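Long-range contacts in lysine-sensitive aspartokinase 3 (Escherichia coli, PDB 2J0X), which catalyses the ATP-dependent phosphorylation of L-aspartate to 4-phospho-L-aspartate, the first step toward lysine, and is inhibited allosterically by lysine itself: residues A[333-338]-A[367-372]; A[303-308]-A[353-358]; A[76-81]-A[127-132]. One frame throughout, in Å; residues are numbered along the deposited sequence.

Contacts 1 and 2 both belong to the regulatory half of the chain, and both touch the second subunit. Their centres are about 16 Å apart, and Ser338 and Ile337 join them: Ser338 O is 2.5 Å from Asp354 N, a probable backbone hydrogen bond between neighbouring strands, and Ile337 CG2 packs on Leu353 CD2 at 3.7 Å. The inhibitor lysine lies beside this junction, about 5 Å from the side chain of Asp354. Contact 3 is in the kinase half, on the opposite side of the chain's centre, about 49 Å from contact 1 and about 42 Å from contact 2 between centres. There the side chain of Ile129 is about 11 Å from that of ATP-binding Phe9.

Contact 1 (A[333-338]-A[367-372]); sequences ARHNIS and TQSLLM. With LYS (lysine), chain F.
The imidazole of His335 carries one face against Leu370: the methyl CD1 stands over it, 3.7 Å from the ring centroid and 23° off the ring normal, which makes a CH-pi contact. His335 sits where helix 324-334 ends in a Schellman motif, with Asn336 at positive phi as the C-prime residue, so this exit of an ACT-domain helix is seated on the first turn of the next one. At the ring's edge comes Ser369, its OG near the plane and 3.1 Å from His335 CE1, while Thr367 CG2 approaches obliquely, 3.9 Å from ND1. The ring's NE2 is hydrogen-bonded to Glu373, a further residue of helix 368-375. With CG anti to the backbone N (chi1 176°), Leu370 extends toward 333-338, where its branches split: CD1 takes the imidazole, and CD2 meets Ile337 CD1 at 3.7 Å, the two aliphatic chains passing at a slant. Leu370 also touches Ile331 and Leu332, which places it against the helix as well as its exit. Beyond Ile337 the chain enters the pocket for the allosteric inhibitor shared between the subunits, where the amino N of the bound lysine donates to Ser338 OG at 2.5 Å.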
loop_
_atom_site.group_PDB
_atom_site.type_symbol
_atom_site.label_atom_id
_atom_site.label_comp_id
_atom_site.label_asym_id
_atom_site.label_seq_id
_atom_site.Cartn_x
_atom_site.Cartn_y
_atom_site.Cartn_z
ATOM N N ALA A 333 8.153 5.413 4.770
ATOM C CA ALA A 333 8.290 5.443 6.217
ATOM C C ALA A 333 9.622 6.118 6.559
ATOM O O ALA A 333 9.646 7.110 7.286
ATOM C CB ALA A 333 8.235 4.021 6.789
ATOM N N ARG A 334 10.722 5.592 6.018
ATOM C CA ARG A 334 12.053 6.150 6.268
ATOM C C ARG A 334 12.070 7.677 6.148
ATOM O O ARG A 334 12.778 8.362 6.895
ATOM C CB ARG A 334 13.088 5.536 5.299
ATOM C CG ARG A 334 14.401 6.338 5.178
ATOM C CD ARG A 334 15.537 5.601 4.456
ATOM N NE ARG A 334 15.129 4.977 3.201
ATOM C CZ ARG A 334 14.575 3.769 3.115
ATOM N NH1 ARG A 334 14.365 3.053 4.216
ATOM N NH2 ARG A 334 14.231 3.274 1.932
ATOM N N HIS A 335 11.292 8.207 5.208
ATOM C CA HIS A 335 11.232 9.648 4.998
ATOM C C HIS A 335 10.206 10.351 5.889
ATOM O O HIS A 335 9.776 11.471 5.600
ATOM C CB HIS A 335 10.934 9.946 3.528
ATOM C CG HIS A 335 12.157 10.009 2.668
ATOM N ND1 HIS A 335 12.742 11.199 2.291
ATOM C CD2 HIS A 335 12.921 9.029 2.127
ATOM C CE1 HIS A 335 13.811 10.951 1.556
ATOM N NE2 HIS A 335 13.942 9.642 1.441
ATOM N N ASN A 336 9.817 9.684 6.971
ATOM C CA ASN A 336 8.857 10.239 7.920
ATOM C C ASN A 336 7.521 10.637 7.320
ATOM O O ASN A 336 7.063 11.757 7.514
ATOM C CB ASN A 336 9.449 11.456 8.626
ATOM C CG ASN A 336 10.504 11.082 9.634
ATOM O OD1 ASN A 336 10.278 10.233 10.498
ATOM N ND2 ASN A 336 11.665 11.719 9.540
ATOM N N ILE A 337 6.890 9.728 6.594
ATOM C CA ILE A 337 5.599 10.038 6.012
ATOM C C ILE A 337 4.587 8.951 6.328
ATOM O O ILE A 337 4.898 7.758 6.352
ATOM C CB ILE A 337 5.693 10.255 4.478
ATOM C CG1 ILE A 337 6.365 11.596 4.198
ATOM C CG2 ILE A 337 4.302 10.236 3.842
ATOM C CD1 ILE A 337 6.311 12.005 2.743
ATOM N N SER A 338 3.369 9.391 6.598
ATOM C CA SER A 338 2.283 8.489 6.904
ATOM C C SER A 338 1.339 8.501 5.708
ATOM O O SER A 338 0.929 9.563 5.233
ATOM C CB SER A 338 1.554 8.960 8.159
ATOM O OG SER A 338 0.559 8.032 8.540
ATOM N N THR A 367 10.129 15.853 -0.484
ATOM C CA THR A 367 11.434 16.418 -0.790
ATOM C C THR A 367 12.041 15.721 -1.997
ATOM O O THR A 367 11.752 14.546 -2.255
ATOM C CB THR A 367 12.413 16.262 0.357
ATOM O OG1 THR A 367 13.738 16.500 -0.141
ATOM C CG2 THR A 367 12.322 14.857 0.952
ATOM N N GLN A 368 12.890 16.441 -2.729
ATOM C CA GLN A 368 13.529 15.873 -3.914
ATOM C C GLN A 368 14.303 14.624 -3.539
ATOM O O GLN A 368 14.563 13.765 -4.385
ATOM C CB GLN A 368 14.464 16.887 -4.574
ATOM C CG GLN A 368 13.823 17.707 -5.700
ATOM C CD GLN A 368 13.629 16.929 -7.008
ATOM O OE1 GLN A 368 14.486 16.138 -7.412
ATOM N NE2 GLN A 368 12.510 17.174 -7.685
ATOM N N SER A 369 14.662 14.530 -2.263
ATOM C CA SER A 369 15.387 13.376 -1.755
ATOM C C SER A 369 14.503 12.140 -1.896
ATOM O O SER A 369 14.918 11.114 -2.448
ATOM C CB SER A 369 15.744 13.597 -0.285
ATOM O OG SER A 369 16.269 12.413 0.295
ATOM N N LEU A 370 13.279 12.260 -1.391
ATOM C CA LEU A 370 12.297 11.188 -1.438
ATOM C C LEU A 370 11.976 10.824 -2.885
ATOM O O LEU A 370 12.036 9.655 -3.283
ATOM C CB LEU A 370 11.026 11.647 -0.726
ATOM C CG LEU A 370 9.838 10.693 -0.757
ATOM C CD1 LEU A 370 10.231 9.361 -0.108
ATOM C CD2 LEU A 370 8.653 11.341 -0.045
ATOM N N LEU A 371 11.638 11.845 -3.665
ATOM C CA LEU A 371 11.296 11.672 -5.073
ATOM C C LEU A 371 12.385 10.947 -5.857
ATOM O O LEU A 371 12.099 10.161 -6.763
ATOM C CB LEU A 371 11.037 13.033 -5.711
ATOM C CG LEU A 371 10.126 13.958 -4.907
ATOM C CD1 LEU A 371 9.982 15.268 -5.639
ATOM C CD2 LEU A 371 8.770 13.314 -4.702
ATOM N N MET A 372 13.641 11.213 -5.523
ATOM C CA MET A 372 14.717 10.547 -6.227
ATOM C C MET A 372 14.691 9.067 -5.852
ATOM O O MET A 372 14.734 8.204 -6.728
ATOM C CB MET A 372 16.060 11.192 -5.880
ATOM C CG MET A 372 17.226 10.693 -6.727
ATOM S SD MET A 372 18.460 11.986 -7.064
ATOM C CE MET A 372 19.132 11.442 -8.685
HETATM N N LYS F . -0.549 5.853 7.867
HETATM C CA LYS F . -0.265 4.419 7.777
HETATM C C LYS F . 1.164 4.180 7.275
HETATM O O LYS F . 1.656 3.047 7.202
HETATM C CB LYS F . -1.285 3.739 6.859
HETATM C CG LYS F . -2.764 4.014 7.097
HETATM C CD LYS F . -3.634 3.345 6.034
HETATM C CE LYS F . -5.128 3.581 6.204
HETATM N NZ LYS F . -5.580 4.968 5.887
HETATM O OXT LYS F . 1.899 5.217 6.923
#

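Contact 2 (A[303-308]-A[353-358]); sequences ALRRNQ and LDTTGS
Leu353 lies beside Gln308, just past the corner at Asn307: its O is 3.9 Å from Gln308 OE1 without a bond, and Gln308 NE2 turns back to Arg306 O in a weak hydrogen bond of 3.3 Å. Asp354 comes next, with OD1 3.9 Å from Arg305 NH2 in a long salt bridge; the carboxylate and guanidinium planes stand 87° apart, consistent with attraction between charges rather than paired N-H bonds. Arg305 gets there because its chain bends at chi2 and chi3, and Ser338 OG holds Asp354 OD2. Thr355 OG1 lies at the edge of the same guanidinium and in its plane, 3.9 Å from NH2. Thr356 OG1 is farther from that nitrogen, at 4.2 Å. Gly357 N bonds weakly to Asp354 OD2, and its O accepts from Arg322 NE of the second subunit. At Ser358 the chain folds back, and OG donates to Asp354 O at 2.5 Å from above the carbonyl plane. Residues 303-306 pair with strand 379-393 (Ala303 with Ala390, Arg305 with Leu388), and the chain then turns at Asn307, where a G1 beta bulge faces Leu386; from 303-306 only side chains reach 353-358, while Arg305 packs on Ala252 and Thr356 on Ala256 of helix 252-257.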
loop_
_atom_site.group_PDB
_atom_site.type_symbol
_atom_site.label_atom_id
_atom_site.label_comp_id
_atom_site.label_asym_id
_atom_site.label_seq_id
_atom_site.Cartn_x
_atom_site.Cartn_y
_atom_site.Cartn_z
ATOM N N ALA A 303 -17.155 14.162 6.304
ATOM C CA ALA A 303 -15.904 14.770 6.728
ATOM C C ALA A 303 -15.199 15.458 5.559
ATOM O O ALA A 303 -15.273 14.993 4.419
ATOM C CB ALA A 303 -15.007 13.704 7.325
ATOM N N LEU A 304 -14.510 16.559 5.848
ATOM C CA LEU A 304 -13.792 17.296 4.819
ATOM C C LEU A 304 -12.355 17.613 5.254
ATOM O O LEU A 304 -12.142 18.271 6.272
ATOM C CB LEU A 304 -14.543 18.594 4.494
ATOM C CG LEU A 304 -14.020 19.450 3.334
ATOM C CD1 LEU A 304 -14.191 18.690 2.034
ATOM C CD2 LEU A 304 -14.772 20.762 3.262
ATOM N N ARG A 305 -11.383 17.115 4.486
ATOM C CA ARG A 305 -9.962 17.354 4.728
ATOM C C ARG A 305 -9.499 17.979 3.429
ATOM O O ARG A 305 -9.380 17.291 2.416
ATOM C CB ARG A 305 -9.197 16.045 4.958
ATOM C CG ARG A 305 -9.572 15.283 6.230
ATOM C CD ARG A 305 -8.762 15.724 7.453
ATOM N NE ARG A 305 -7.351 15.347 7.359
ATOM C CZ ARG A 305 -6.899 14.095 7.297
ATOM N NH1 ARG A 305 -7.746 13.073 7.316
ATOM N NH2 ARG A 305 -5.593 13.862 7.209
ATOM N N ARG A 306 -9.255 19.281 3.442
ATOM C CA ARG A 306 -8.828 19.961 2.230
ATOM C C ARG A 306 -7.319 19.923 2.022
ATOM O O ARG A 306 -6.578 19.480 2.894
ATOM C CB ARG A 306 -9.348 21.395 2.257
ATOM C CG ARG A 306 -10.802 21.508 1.809
ATOM C CD ARG A 306 -11.484 22.792 2.286
ATOM N NE ARG A 306 -11.993 22.669 3.652
ATOM C CZ ARG A 306 -12.760 23.576 4.256
ATOM N NH1 ARG A 306 -13.116 24.685 3.617
ATOM N NH2 ARG A 306 -13.179 23.369 5.500
ATOM N N ASN A 307 -6.877 20.365 0.849
ATOM C CA ASN A 307 -5.456 20.394 0.503
ATOM C C ASN A 307 -4.692 19.101 0.774
ATOM O O ASN A 307 -3.742 19.080 1.557
ATOM C CB ASN A 307 -4.767 21.557 1.219
ATOM C CG ASN A 307 -5.253 22.901 0.724
ATOM O OD1 ASN A 307 -6.431 23.234 0.862
ATOM N ND2 ASN A 307 -4.350 23.682 0.132
ATOM N N GLN A 308 -5.113 18.030 0.110
ATOM C CA GLN A 308 -4.468 16.731 0.249
ATOM C C GLN A 308 -3.607 16.549 -0.996
ATOM O O GLN A 308 -4.010 16.931 -2.099
ATOM C CB GLN A 308 -5.526 15.628 0.339
ATOM C CG GLN A 308 -6.474 15.772 1.522
ATOM C CD GLN A 308 -5.827 15.408 2.848
ATOM O OE1 GLN A 308 -5.411 14.264 3.070
ATOM N NE2 GLN A 308 -5.746 16.381 3.742
ATOM N N LEU A 353 -0.897 11.678 1.180
ATOM C CA LEU A 353 -0.093 11.788 2.387
ATOM C C LEU A 353 -0.945 12.121 3.608
ATOM O O LEU A 353 -1.799 13.009 3.550
ATOM C CB LEU A 353 0.938 12.891 2.204
ATOM C CG LEU A 353 1.686 12.824 0.883
ATOM C CD1 LEU A 353 2.431 14.124 0.646
ATOM C CD2 LEU A 353 2.629 11.637 0.908
ATOM N N ASP A 354 -0.717 11.410 4.710
ATOM C CA ASP A 354 -1.439 11.685 5.955
ATOM C C ASP A 354 -0.686 12.834 6.625
ATOM O O ASP A 354 0.344 12.627 7.274
ATOM C CB ASP A 354 -1.450 10.444 6.858
ATOM C CG ASP A 354 -1.773 10.771 8.313
ATOM O OD1 ASP A 354 -2.767 11.475 8.582
ATOM O OD2 ASP A 354 -1.027 10.306 9.196
ATOM N N THR A 355 -1.195 14.048 6.453
ATOM C CA THR A 355 -0.531 15.224 7.009
ATOM C C THR A 355 -0.423 15.237 8.520
ATOM O O THR A 355 0.518 15.805 9.072
ATOM C CB THR A 355 -1.211 16.529 6.550
ATOM O OG1 THR A 355 -2.631 16.406 6.694
ATOM C CG2 THR A 355 -0.852 16.837 5.091
ATOM N N THR A 356 -1.372 14.596 9.188
ATOM C CA THR A 356 -1.378 14.542 10.644
ATOM C C THR A 356 -0.266 13.653 11.210
ATOM O O THR A 356 0.428 14.042 12.152
ATOM C CB THR A 356 -2.753 14.051 11.159
ATOM O OG1 THR A 356 -3.765 14.996 10.790
ATOM C CG2 THR A 356 -2.747 13.902 12.668
ATOM N N GLY A 357 -0.089 12.467 10.635
ATOM C CA GLY A 357 0.942 11.566 11.122
ATOM C C GLY A 357 2.315 11.742 10.493
ATOM O O GLY A 357 3.159 10.851 10.598
ATOM N N SER A 358 2.540 12.889 9.849
ATOM C CA SER A 358 3.815 13.199 9.194
ATOM C C SER A 358 4.430 14.451 9.815
ATOM O O SER A 358 3.734 15.444 10.022
ATOM C CB SER A 358 3.590 13.446 7.701
ATOM O OG SER A 358 2.839 12.400 7.116
#

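Contact 3 (A[76-81]-A[127-132]); sequences ERLRYP and VEILRE
Glu132 reaches Arg79 by stretching out: its CG is anti to the backbone N (chi1 -169°) and chi2 is -178°, which carries the carboxylate across to the loop 76-81. There OE2 accepts from the backbone Arg79 N at 2.6 Å, with an N-H...O angle of 151°, the nitrogen meeting the oxygen nearly in line with its C-O bond. Leu78 turns differently, its CG anti to the carbonyl carbon and beside the backbone N, and from there its two methyls part. CD2 meets Ile129 CD1 at 3.7 Å, and CD1 faces Glu128 CB at 4.2 Å, the leucine crossing both helix side chains at about a right angle. This loop links helices 57-75 and 81-102 of the amino acid kinase domain, and the segment it leans on lies toward the C-terminal end of helix 108-131. Leu78 also touches Phe17 of helix 17-29 and Ile84 of helix 81-102, and Arg77 forms a salt bridge with Asp18 of the former. An alanine in place of Glu132 would lack the carboxylate, which is likely to leave Arg79 N without its acceptor and the loop less firmly held to the helix end. The guanidinium of Arg79, bent at chi3, is poorly ordered and its position less sure; as modelled, NH1 is 4.2 Å from Glu132 OE2, which stands well out of the guanidinium plane, so the opposite charges are near but no N-H points at the oxygen.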
loop_
_atom_site.group_PDB
_atom_site.type_symbol
_atom_site.label_atom_id
_atom_site.label_comp_id
_atom_site.label_asym_id
_atom_site.label_seq_id
_atom_site.Cartn_x
_atom_site.Cartn_y
_atom_site.Cartn_z
ATOM N N GLU A 76 2.944 31.925 41.575
ATOM C CA GLU A 76 2.773 33.323 41.930
ATOM C C GLU A 76 1.341 33.788 42.128
ATOM O O GLU A 76 1.088 34.703 42.920
ATOM C CB GLU A 76 3.437 34.191 40.866
ATOM C CG GLU A 76 4.915 33.904 40.698
ATOM C CD GLU A 76 5.521 34.649 39.528
ATOM O OE1 GLU A 76 6.741 34.502 39.293
ATOM O OE2 GLU A 76 4.770 35.380 38.844
ATOM N N ARG A 77 0.403 33.172 41.418
ATOM C CA ARG A 77 -0.993 33.576 41.536
ATOM C C ARG A 77 -1.721 32.966 42.740
ATOM O O ARG A 77 -2.832 33.387 43.081
ATOM C CB ARG A 77 -1.735 33.239 40.241
ATOM C CG ARG A 77 -1.144 33.875 38.988
ATOM C CD ARG A 77 -1.392 35.379 38.926
ATOM N NE ARG A 77 -2.815 35.726 38.852
ATOM C CZ ARG A 77 -3.608 35.472 37.811
ATOM N NH1 ARG A 77 -3.129 34.864 36.733
ATOM N NH2 ARG A 77 -4.886 35.829 37.848
ATOM N N LEU A 78 -1.093 31.982 43.380
ATOM C CA LEU A 78 -1.674 31.321 44.547
ATOM C C LEU A 78 -1.630 32.261 45.763
ATOM O O LEU A 78 -0.740 33.107 45.867
ATOM C CB LEU A 78 -0.907 30.024 44.820
ATOM C CG LEU A 78 -0.852 29.109 43.588
ATOM C CD1 LEU A 78 -0.094 27.827 43.888
ATOM C CD2 LEU A 78 -2.274 28.792 43.150
ATOM N N ARG A 79 -2.584 32.134 46.681
ATOM C CA ARG A 79 -2.573 33.030 47.827
ATOM C C ARG A 79 -1.574 32.627 48.893
ATOM O O ARG A 79 -1.341 33.376 49.839
ATOM C CB ARG A 79 -3.966 33.182 48.440
ATOM C CG ARG A 79 -4.017 34.253 49.540
ATOM C CD ARG A 79 -5.438 34.599 49.991
ATOM N NE ARG A 79 -6.241 33.418 50.305
ATOM C CZ ARG A 79 -6.900 32.699 49.402
ATOM N NH1 ARG A 79 -6.859 33.042 48.120
ATOM N NH2 ARG A 79 -7.593 31.631 49.776
ATOM N N TYR A 80 -0.962 31.460 48.733
ATOM C CA TYR A 80 0.033 30.991 49.695
ATOM C C TYR A 80 1.066 30.078 49.023
ATOM O O TYR A 80 1.328 28.961 49.477
ATOM C CB TYR A 80 -0.665 30.275 50.861
ATOM C CG TYR A 80 -1.687 31.145 51.580
ATOM C CD1 TYR A 80 -3.042 31.070 51.265
ATOM C CD2 TYR A 80 -1.289 32.077 52.539
ATOM C CE1 TYR A 80 -3.976 31.906 51.887
ATOM C CE2 TYR A 80 -2.213 32.915 53.162
ATOM C CZ TYR A 80 -3.552 32.824 52.830
ATOM O OH TYR A 80 -4.468 33.658 53.431
ATOM N N PRO A 81 1.680 30.571 47.932
ATOM C CA PRO A 81 2.696 29.941 47.081
ATOM C C PRO A 81 3.850 29.294 47.822
ATOM O O PRO A 81 4.547 28.435 47.283
ATOM C CB PRO A 81 3.190 31.101 46.223
ATOM C CG PRO A 81 1.992 31.978 46.118
ATOM C CD PRO A 81 1.482 31.975 47.527
ATOM N N VAL A 127 -4.182 20.761 42.421
ATOM C CA VAL A 127 -4.754 20.444 43.727
ATOM C C VAL A 127 -4.771 21.692 44.622
ATOM O O VAL A 127 -5.685 21.870 45.440
ATOM C CB VAL A 127 -3.956 19.318 44.441
ATOM C CG1 VAL A 127 -4.547 19.062 45.813
ATOM C CG2 VAL A 127 -3.990 18.029 43.621
ATOM N N GLU A 128 -3.761 22.549 44.464
ATOM C CA GLU A 128 -3.655 23.786 45.241
ATOM C C GLU A 128 -4.743 24.761 44.823
ATOM O O GLU A 128 -5.373 25.400 45.665
ATOM C CB GLU A 128 -2.300 24.451 45.017
ATOM C CG GLU A 128 -1.125 23.625 45.500
ATOM C CD GLU A 128 -1.128 23.431 47.002
ATOM O OE1 GLU A 128 -0.909 24.422 47.735
ATOM O OE2 GLU A 128 -1.353 22.287 47.445
ATOM N N ILE A 129 -4.950 24.886 43.516
ATOM C CA ILE A 129 -5.983 25.776 43.002
ATOM C C ILE A 129 -7.349 25.399 43.579
ATOM O O ILE A 129 -8.125 26.270 43.967
ATOM C CB ILE A 129 -6.053 25.740 41.450
ATOM C CG1 ILE A 129 -5.143 26.810 40.852
ATOM C CG2 ILE A 129 -7.461 25.968 40.975
ATOM C CD1 ILE A 129 -3.716 26.396 40.751
ATOM N N LEU A 130 -7.648 24.106 43.641
ATOM C CA LEU A 130 -8.927 23.677 44.185
ATOM C C LEU A 130 -8.990 23.915 45.695
ATOM O O LEU A 130 -9.984 24.426 46.213
ATOM C CB LEU A 130 -9.172 22.201 43.849
ATOM C CG LEU A 130 -9.456 21.931 42.364
ATOM C CD1 LEU A 130 -9.583 20.432 42.098
ATOM C CD2 LEU A 130 -10.735 22.659 41.966
ATOM N N ARG A 131 -7.920 23.558 46.390
ATOM C CA ARG A 131 -7.852 23.739 47.834
ATOM C C ARG A 131 -8.053 25.215 48.139
ATOM O O ARG A 131 -8.694 25.594 49.120
ATOM C CB ARG A 131 -6.476 23.314 48.340
ATOM C CG ARG A 131 -6.523 22.609 49.661
ATOM C CD ARG A 131 -6.524 21.112 49.455
ATOM N NE ARG A 131 -5.214 20.638 49.023
ATOM C CZ ARG A 131 -4.814 19.375 49.119
ATOM N NH1 ARG A 131 -5.630 18.464 49.628
ATOM N NH2 ARG A 131 -3.593 19.025 48.731
ATOM N N GLU A 132 -7.480 26.040 47.276
ATOM C CA GLU A 132 -7.549 27.487 47.404
ATOM C C GLU A 132 -8.988 27.958 47.241
ATOM O O GLU A 132 -9.293 29.134 47.444
ATOM C CB GLU A 132 -6.661 28.137 46.337
ATOM C CG GLU A 132 -6.431 29.629 46.511
ATOM C CD GLU A 132 -5.586 30.228 45.396
ATOM O OE1 GLU A 132 -6.072 30.291 44.245
ATOM O OE2 GLU A 132 -4.435 30.633 45.670
#